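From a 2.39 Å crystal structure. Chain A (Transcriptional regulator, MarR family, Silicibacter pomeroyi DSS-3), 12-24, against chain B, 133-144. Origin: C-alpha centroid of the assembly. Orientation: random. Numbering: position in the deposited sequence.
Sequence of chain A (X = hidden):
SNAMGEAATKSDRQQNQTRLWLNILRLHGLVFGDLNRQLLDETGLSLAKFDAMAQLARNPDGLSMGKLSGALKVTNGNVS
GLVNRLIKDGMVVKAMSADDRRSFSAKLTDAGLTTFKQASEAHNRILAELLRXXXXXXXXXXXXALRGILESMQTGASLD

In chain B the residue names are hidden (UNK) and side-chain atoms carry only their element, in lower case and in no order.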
# COMPACT_ATOMS: atom_id res chain seq x y z
N ASP A 12 3.67 -23.70 -8.53
CA ASP A 12 4.48 -22.65 -9.15
C ASP A 12 3.75 -21.32 -9.26
O ASP A 12 4.32 -20.28 -8.90
CB ASP A 12 4.88 -23.11 -10.55
CG ASP A 12 6.36 -23.15 -10.74
OD1 ASP A 12 6.97 -22.07 -10.65
OD2 ASP A 12 6.91 -24.25 -10.97
N ARG A 13 2.52 -21.34 -9.78
CA ARG A 13 1.68 -20.14 -9.92
C ARG A 13 1.43 -19.47 -8.56
O ARG A 13 1.48 -18.25 -8.44
CB ARG A 13 0.34 -20.47 -10.59
CG ARG A 13 -0.65 -19.29 -10.65
CD ARG A 13 -1.61 -19.34 -11.81
NE ARG A 13 -2.53 -18.23 -11.69
CZ ARG A 13 -2.48 -17.08 -12.37
NH1 ARG A 13 -1.56 -16.87 -13.32
NH2 ARG A 13 -3.39 -16.14 -12.12
N GLN A 14 1.15 -20.28 -7.53
CA GLN A 14 0.92 -19.76 -6.17
C GLN A 14 2.16 -19.08 -5.61
O GLN A 14 2.05 -18.01 -5.05
CB GLN A 14 0.37 -20.83 -5.22
CG GLN A 14 -0.48 -21.77 -5.95
CD GLN A 14 -1.32 -22.70 -5.07
OE1 GLN A 14 -0.88 -23.76 -4.63
NE2 GLN A 14 -2.58 -22.28 -4.84
N GLN A 15 3.33 -19.68 -5.79
CA GLN A 15 4.59 -19.03 -5.43
C GLN A 15 4.79 -17.72 -6.18
O GLN A 15 5.14 -16.72 -5.58
CB GLN A 15 5.77 -19.99 -5.64
CG GLN A 15 5.75 -21.17 -4.69
CD GLN A 15 6.91 -22.16 -4.89
OE1 GLN A 15 6.74 -23.24 -5.46
NE2 GLN A 15 8.09 -21.79 -4.40
N ASN A 16 4.54 -17.68 -7.48
CA ASN A 16 4.67 -16.43 -8.23
C ASN A 16 3.73 -15.32 -7.72
O ASN A 16 4.08 -14.15 -7.82
CB ASN A 16 4.43 -16.62 -9.74
CG ASN A 16 5.38 -17.62 -10.37
OD1 ASN A 16 6.51 -17.79 -9.91
ND2 ASN A 16 4.92 -18.27 -11.43
N GLN A 17 2.55 -15.69 -7.22
CA GLN A 17 1.56 -14.69 -6.74
C GLN A 17 2.02 -14.14 -5.41
O GLN A 17 1.96 -12.93 -5.18
CB GLN A 17 0.16 -15.31 -6.59
CG GLN A 17 -0.46 -15.72 -7.94
CD GLN A 17 -1.78 -16.44 -7.82
OE1 GLN A 17 -2.14 -16.95 -6.77
NE2 GLN A 17 -2.52 -16.48 -8.93
N THR A 18 2.45 -15.04 -4.52
CA THR A 18 3.06 -14.64 -3.24
C THR A 18 4.29 -13.75 -3.45
O THR A 18 4.45 -12.78 -2.77
CB THR A 18 3.49 -15.89 -2.42
OG1 THR A 18 2.33 -16.56 -1.96
CG2 THR A 18 4.35 -15.52 -1.18
N ARG A 19 5.16 -14.15 -4.37
CA ARG A 19 6.37 -13.41 -4.65
C ARG A 19 6.02 -12.00 -5.16
O ARG A 19 6.64 -11.01 -4.78
CB ARG A 19 7.16 -14.21 -5.67
CG ARG A 19 8.65 -14.01 -5.73
CD ARG A 19 9.26 -15.02 -6.73
NE ARG A 19 9.64 -16.28 -6.07
CZ ARG A 19 9.22 -17.51 -6.39
NH1 ARG A 19 8.36 -17.72 -7.40
NH2 ARG A 19 9.67 -18.54 -5.68
N LEU A 20 5.00 -11.91 -6.01
CA LEU A 20 4.61 -10.65 -6.62
C LEU A 20 4.04 -9.73 -5.56
O LEU A 20 4.45 -8.59 -5.41
CB LEU A 20 3.55 -10.90 -7.69
CG LEU A 20 2.88 -9.62 -8.21
CD1 LEU A 20 3.91 -8.74 -8.92
CD2 LEU A 20 1.65 -9.92 -9.09
N TRP A 21 3.13 -10.26 -4.77
CA TRP A 21 2.48 -9.49 -3.74
C TRP A 21 3.46 -9.01 -2.64
O TRP A 21 3.41 -7.85 -2.25
CB TRP A 21 1.34 -10.31 -3.19
CG TRP A 21 0.57 -9.68 -2.09
CD1 TRP A 21 0.26 -10.27 -0.91
CD2 TRP A 21 -0.04 -8.37 -2.06
NE1 TRP A 21 -0.49 -9.43 -0.15
CE2 TRP A 21 -0.68 -8.25 -0.82
CE3 TRP A 21 -0.09 -7.29 -2.96
CZ2 TRP A 21 -1.38 -7.10 -0.43
CZ3 TRP A 21 -0.78 -6.14 -2.57
CH2 TRP A 21 -1.41 -6.05 -1.32
N LEU A 22 4.34 -9.89 -2.14
CA LEU A 22 5.36 -9.43 -1.21
C LEU A 22 6.27 -8.35 -1.80
O LEU A 22 6.64 -7.42 -1.09
CB LEU A 22 6.19 -10.59 -0.70
CG LEU A 22 5.39 -11.62 0.12
CD1 LEU A 22 6.25 -12.81 0.57
CD2 LEU A 22 4.76 -10.92 1.31
N ASN A 23 6.63 -8.46 -3.09
CA ASN A 23 7.42 -7.43 -3.78
C ASN A 23 6.70 -6.10 -3.85
O ASN A 23 7.31 -5.09 -3.62
CB ASN A 23 7.83 -7.87 -5.20
CG ASN A 23 9.03 -8.79 -5.21
OD1 ASN A 23 9.89 -8.71 -4.35
ND2 ASN A 23 9.10 -9.68 -6.19
N ILE A 24 5.41 -6.11 -4.18
CA ILE A 24 4.60 -4.91 -4.22
C ILE A 24 4.59 -4.28 -2.85
O ILE A 24 4.89 -3.11 -2.72
CB ILE A 24 3.14 -5.20 -4.62
CG1 ILE A 24 3.04 -5.73 -6.06
CG2 ILE A 24 2.26 -3.93 -4.52
CD1 ILE A 24 3.25 -4.56 -7.07
N UNK B 133 -7.20 -13.76 -13.71
CA UNK B 133 -7.10 -13.50 -15.14
C UNK B 133 -5.69 -13.08 -15.45
O UNK B 133 -5.31 -12.88 -16.61
c UNK B 133 -8.10 -12.42 -15.56
N UNK B 134 -4.89 -12.94 -14.42
CA UNK B 134 -3.52 -12.49 -14.62
C UNK B 134 -2.65 -13.65 -15.12
O UNK B 134 -2.73 -14.80 -14.65
c UNK B 134 -3.96 -10.69 -12.91
c UNK B 134 -2.97 -11.79 -13.36
c UNK B 134 -1.61 -11.18 -13.61
N UNK B 135 -1.87 -13.36 -16.15
CA UNK B 135 -0.99 -14.33 -16.72
C UNK B 135 0.29 -14.55 -15.88
O UNK B 135 0.84 -13.61 -15.29
c UNK B 135 -0.62 -13.91 -18.14
o UNK B 135 0.34 -12.92 -18.05
N UNK B 136 0.76 -15.79 -15.85
CA UNK B 136 2.03 -16.11 -15.23
C UNK B 136 3.16 -15.24 -15.72
O UNK B 136 3.93 -14.76 -14.91
c UNK B 136 1.54 -18.54 -14.72
c UNK B 136 2.41 -17.56 -15.48
o UNK B 136 0.97 -18.18 -13.68
o UNK B 136 1.50 -19.72 -15.13
N UNK B 137 3.27 -15.03 -17.03
CA UNK B 137 4.35 -14.21 -17.60
C UNK B 137 4.36 -12.79 -17.04
O UNK B 137 5.40 -12.31 -16.63
c UNK B 137 5.65 -13.49 -21.29
c UNK B 137 4.31 -14.17 -19.14
o UNK B 137 4.68 -13.79 -21.98
c UNK B 137 5.65 -13.66 -19.76
n UNK B 137 6.77 -13.00 -21.82
N UNK B 138 3.21 -12.12 -17.02
CA UNK B 138 3.14 -10.76 -16.47
C UNK B 138 3.59 -10.70 -15.01
O UNK B 138 4.27 -9.75 -14.63
o UNK B 138 0.29 -9.22 -18.17
c UNK B 138 1.73 -10.19 -16.58
o UNK B 138 2.40 -9.35 -18.71
c UNK B 138 1.46 -9.55 -17.91
N UNK B 139 3.22 -11.72 -14.22
CA UNK B 139 3.57 -11.80 -12.80
C UNK B 139 5.06 -12.04 -12.60
O UNK B 139 5.68 -11.37 -11.80
se UNK B 139 0.57 -13.91 -10.61
c UNK B 139 2.80 -12.94 -12.11
c UNK B 139 0.32 -15.39 -11.82
c UNK B 139 1.36 -12.62 -11.84
N UNK B 140 5.61 -13.03 -13.33
CA UNK B 140 7.05 -13.31 -13.37
C UNK B 140 7.86 -12.07 -13.80
O UNK B 140 8.86 -11.74 -13.17
c UNK B 140 6.71 -15.81 -13.65
c UNK B 140 7.37 -14.57 -14.24
c UNK B 140 8.86 -14.80 -14.35
N UNK B 141 7.40 -11.36 -14.83
CA UNK B 141 8.12 -10.17 -15.33
C UNK B 141 8.03 -8.96 -14.39
O UNK B 141 9.04 -8.27 -14.21
c UNK B 141 7.72 -9.83 -16.77
o UNK B 141 6.74 -10.01 -19.41
c UNK B 141 8.22 -10.90 -17.75
c UNK B 141 7.73 -10.74 -19.18
o UNK B 141 8.32 -11.36 -20.08
N UNK B 142 6.84 -8.70 -13.81
CA UNK B 142 6.66 -7.67 -12.78
C UNK B 142 7.59 -8.01 -11.62
O UNK B 142 8.40 -7.19 -11.19
c UNK B 142 5.22 -7.65 -12.29
N UNK B 143 7.52 -9.24 -11.15
CA UNK B 143 8.34 -9.60 -10.04
C UNK B 143 9.85 -9.47 -10.30
O UNK B 143 10.57 -8.95 -9.45
c UNK B 143 8.01 -11.01 -9.60
o UNK B 143 7.84 -10.99 -8.23
N UNK B 144 10.35 -9.94 -11.45
CA UNK B 144 11.77 -9.85 -11.73
C UNK B 144 12.23 -8.38 -11.82
O UNK B 144 13.35 -8.05 -11.43
c UNK B 144 12.13 -10.61 -13.02
O HOH W 1 6.02 -13.56 -9.40

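Position 133 carries a single side-chain carbon, pointing away from chain A and touching nothing there. One carbon means Ala B133.

Position 134 has three side-chain carbons, one carrying the other two, a branch directly at CB. What chain A uses most here is the backbone: O of position 134 accepts from NH2 of Arg A13 at 2.9 Å and from NH1 of Arg A13 at 2.7 Å, although the placement of NH1 is less sure. The fork of carbons is a valine, Val B134.

At 135 one carbon is followed by one oxygen, and the CB points away from chain A. The oxygen accepts from the backbone N of position 138 at 3.2 Å, capping the helix that starts at the next residue. A carbon and a hydroxyl oxygen make Ser B135.

Position 136 shows two carbons, the second bearing two oxygens, a short carboxylate. One of these oxygens lies 2.9 Å from NH1 of Arg A13 in a salt bridge, near the plane of the guanidinium. This is Asp B136.

Position 137 has three carbons in a row, the last carrying an oxygen and a nitrogen. Its CA-to-CB bond points away from chain A, and the side chain touches nothing there. The amide belongs to Gln B137; its NE2 donates to a carboxylate oxygen of position 141 at 2.8 Å.

Position 138 repeats the two-carbon carboxylate, out of reach of chain A: Asp B138.

Position 139 settles itself by its selenium, set in an unbranched chain of two carbons, selenium and a last carbon. The selenium lies 3.4 Å from CG of Gln A17, and the second carbon of the chain packs 3.9 Å from CD2 of Leu A20. It is selenomethionine, Met B139.

Position 140 again has three carbons forking at CB, and one of the two branch carbons sits 3.8 Å from ND2 of Asn A16; hence Val B140.

Position 141 has three carbons ending in two oxygens, and it makes no contact with chain A: Glu B141. It receives the bond from Gln B137.

The lone carbon of 142 points toward chain A and meets CD1 of Leu A20 at 3.8 Å, which makes it Ala B142.

Position 143 is one carbon and one oxygen. The oxygen accepts from ND2 of Asn A23 at 2.7 Å and lies 3.6 Å from CA of Leu A20. This is Ser B143.

Position 144 has one carbon, turned away: Ala B144.

The two helices run in broadly the same direction, crossing at 38° with their axes 9.1 Å apart at closest approach. Met B139, Ala B142 and Ser B143 point toward chain A, and Asn A16, Leu A20 and Asn A23 point toward chain B, at turn-like intervals. The backbones are near where Ser B143 lies against Leu A20, their CA atoms 5.2 Å apart, and Met B139 has more of its surface covered by chain A than any other residue of its stretch. One extended arginine reads both a loop carbonyl and a carboxylate at the helix start. A water adds a backbone link, donating to O of Asn A16 at 2.6 Å and weakly to O of Met B139 at 3.3 Å.

Chain B 133-144: AVSDQDMVEASA
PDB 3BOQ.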